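Long-range contact in xylulose kinase (Escherichia coli, PDB 2NLX), which phosphorylates D-xylulose to D-xylulose 5-phosphate at the expense of ATP, and less efficiently 1-deoxy-D-xylulose, working as a homodimer: residues 236-241 against 277-282. Residues are numbered along the deposited sequence; the frame is centred on the assembly and turned at random.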
ATOM      1  N   ALA A 236      -1.249 -37.582   8.180  1.00 11.50           N
ATOM      2  CA  ALA A 236      -1.721 -37.955   9.511  1.00 12.21           C
ATOM      3  C   ALA A 236      -2.920 -37.098   9.871  1.00 19.58           C
ATOM      4  O   ALA A 236      -3.990 -37.620  10.220  1.00 22.29           O
ATOM      5  CB  ALA A 236      -0.624 -37.754  10.533  1.00 10.34           C
ATOM      6  N   GLY A 237      -2.727 -35.779   9.792  1.00 16.80           N
ATOM      7  CA  GLY A 237      -3.801 -34.850  10.089  1.00 19.01           C
ATOM      8  C   GLY A 237      -5.059 -35.222   9.322  1.00 22.45           C
ATOM      9  O   GLY A 237      -6.157 -35.190   9.862  1.00 30.79           O
ATOM     10  N   ALA A 238      -4.902 -35.587   8.057  1.00 15.94           N
ATOM     11  CA  ALA A 238      -6.043 -35.978   7.247  1.00 13.00           C
ATOM     12  C   ALA A 238      -6.736 -37.231   7.803  1.00 22.79           C
ATOM     13  O   ALA A 238      -7.963 -37.325   7.804  1.00 29.99           O
ATOM     14  CB  ALA A 238      -5.597 -36.213   5.805  1.00 14.61           C
ATOM     15  N   VAL A 239      -5.959 -38.206   8.269  1.00 30.04           N
ATOM     16  CA  VAL A 239      -6.562 -39.422   8.819  1.00 19.64           C
ATOM     17  C   VAL A 239      -7.406 -39.052  10.034  1.00 21.79           C
ATOM     18  O   VAL A 239      -8.504 -39.568  10.213  1.00 19.28           O
ATOM     19  CB  VAL A 239      -5.489 -40.460   9.236  1.00 16.95           C
ATOM     20  CG1 VAL A 239      -6.145 -41.622   9.980  1.00 27.80           C
ATOM     21  CG2 VAL A 239      -4.769 -40.978   8.007  1.00  6.18           C
ATOM     22  N   GLY A 240      -6.884 -38.147  10.856  1.00 23.60           N
ATOM     23  CA  GLY A 240      -7.602 -37.714  12.041  1.00 26.85           C
ATOM     24  C   GLY A 240      -8.975 -37.156  11.719  1.00 25.76           C
ATOM     25  O   GLY A 240      -9.971 -37.480  12.378  1.00 33.89           O
ATOM     26  N   VAL A 241      -9.023 -36.324  10.684  1.00 32.00           N
ATOM     27  CA  VAL A 241     -10.261 -35.689  10.243  1.00 31.72           C
ATOM     28  C   VAL A 241     -11.155 -36.673   9.506  1.00 28.30           C
ATOM     29  O   VAL A 241     -12.344 -36.424   9.329  1.00 38.71           O
ATOM     30  CB  VAL A 241      -9.946 -34.454   9.351  1.00 21.56           C
ATOM     31  CG1 VAL A 241     -11.214 -33.910   8.698  1.00 47.61           C
ATOM     32  CG2 VAL A 241      -9.310 -33.369  10.208  1.00 39.75           C
ATOM     33  N   PHE A 277       1.497 -37.434  -3.119  1.00 28.32           N
ATOM     34  CA  PHE A 277       2.215 -38.300  -2.199  1.00 23.00           C
ATOM     35  C   PHE A 277       1.375 -39.521  -1.844  1.00 28.46           C
ATOM     36  O   PHE A 277       0.164 -39.549  -2.082  1.00 21.35           O
ATOM     37  CB  PHE A 277       2.508 -37.549  -0.895  1.00 21.14           C
ATOM     38  CG  PHE A 277       3.476 -36.424  -1.032  1.00 16.65           C
ATOM     39  CD1 PHE A 277       3.168 -35.166  -0.510  1.00 21.84           C
ATOM     40  CD2 PHE A 277       4.708 -36.615  -1.649  1.00 14.79           C
ATOM     41  CE1 PHE A 277       4.079 -34.103  -0.598  1.00 15.22           C
ATOM     42  CE2 PHE A 277       5.629 -35.564  -1.746  1.00 27.37           C
ATOM     43  CZ  PHE A 277       5.311 -34.299  -1.217  1.00 12.48           C
ATOM     44  N   CYS A 278       2.018 -40.532  -1.291  1.00 23.33           N
ATOM     45  CA  CYS A 278       1.300 -41.664  -0.761  1.00 20.65           C
ATOM     46  C   CYS A 278       0.542 -41.208   0.474  1.00 25.16           C
ATOM     47  O   CYS A 278       1.047 -40.424   1.256  1.00 20.90           O
ATOM     48  CB  CYS A 278       2.278 -42.783  -0.421  1.00 14.34           C
ATOM     49  SG  CYS A 278       2.979 -43.678  -1.803  1.00 20.48           S
ATOM     50  N   HIS A 279      -0.676 -41.694   0.648  1.00 19.55           N
ATOM     51  CA  HIS A 279      -1.398 -41.490   1.897  1.00 16.52           C
ATOM     52  C   HIS A 279      -0.778 -42.280   3.039  1.00 22.59           C
ATOM     53  O   HIS A 279       0.102 -43.094   2.830  1.00 25.92           O
ATOM     54  CB  HIS A 279      -2.872 -41.845   1.737  1.00 20.98           C
ATOM     55  CG  HIS A 279      -3.785 -41.123   2.676  1.00  4.97           C
ATOM     56  ND1 HIS A 279      -3.333 -40.265   3.648  1.00 11.26           N
ATOM     57  CD2 HIS A 279      -5.127 -41.159   2.807  1.00 12.26           C
ATOM     58  CE1 HIS A 279      -4.357 -39.791   4.326  1.00  4.76           C
ATOM     59  NE2 HIS A 279      -5.457 -40.317   3.835  1.00  3.24           N
ATOM     60  N   ALA A 280      -1.240 -42.020   4.250  1.00 17.60           N
ATOM     61  CA  ALA A 280      -0.792 -42.766   5.409  1.00 21.04           C
ATOM     62  C   ALA A 280      -1.690 -43.961   5.627  1.00 21.41           C
ATOM     63  O   ALA A 280      -1.799 -44.490   6.714  1.00  6.64           O
ATOM     64  CB  ALA A 280      -0.771 -41.890   6.616  1.00 11.62           C
ATOM     65  N   LEU A 281      -2.340 -44.373   4.554  1.00 21.10           N
ATOM     66  CA  LEU A 281      -3.219 -45.507   4.585  1.00 21.18           C
ATOM     67  C   LEU A 281      -2.855 -46.444   3.459  1.00 20.94           C
ATOM     68  O   LEU A 281      -2.285 -46.030   2.473  1.00 15.87           O
ATOM     69  CB  LEU A 281      -4.662 -45.046   4.479  1.00 26.81           C
ATOM     70  CG  LEU A 281      -5.218 -44.324   5.702  1.00 30.44           C
ATOM     71  CD1 LEU A 281      -6.573 -43.774   5.421  1.00 34.20           C
ATOM     72  CD2 LEU A 281      -5.260 -45.210   6.920  1.00 30.38           C
ATOM     73  N   PRO A 282      -3.168 -47.717   3.633  1.00 18.31           N
ATOM     74  CA  PRO A 282      -2.963 -48.713   2.591  1.00 19.23           C
ATOM     75  C   PRO A 282      -3.749 -48.431   1.331  1.00 19.20           C
ATOM     76  O   PRO A 282      -4.950 -48.251   1.383  1.00  8.95           O
ATOM     77  CB  PRO A 282      -3.464 -49.989   3.241  1.00  9.23           C
ATOM     78  CG  PRO A 282      -3.295 -49.785   4.600  1.00 13.90           C
ATOM     79  CD  PRO A 282      -3.520 -48.352   4.902  1.00 19.88           C
TER
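Val239 meets three residues of 277-282 through a single methyl. Its CG2 lies 3.9 Å from His279 CE1, 4.1 Å from Leu281 CG and 4.3 Å from Ala280 CB; a chi1 of 172° turns CG1 anti to the backbone N, which leaves CG2 opposite the carbonyl carbon and facing the loop. From the preceding residue, Ala238 CB reaches the same imidazole carbon, 4.1 Å from His279 CE1. Both methyls approach the ring obliquely, while Leu281 CG lies over one of its faces near the margin, 4.3 Å from the plane. No hydrogen bond crosses between the segments; the ring is held from elsewhere, NE2 bonding to the carbonyl oxygen of Met243, just past the helix. In this FGGY kinase, of the actin-like ATPase clan, helix 233-241 starts at Asp233, the probable proton acceptor, in the N-terminal family region. Segment 277-282 leaves edge strand 275-278 of the C-terminal domain's sheet, so the buried patch probably joins the two domains. Phe260 on strand 257-262 touches both Ala238 and the His279 ring. Packing slackens toward the end of the loop: Pro282 is solvent-exposed, its CD 8.1 Å from Val239 CG2.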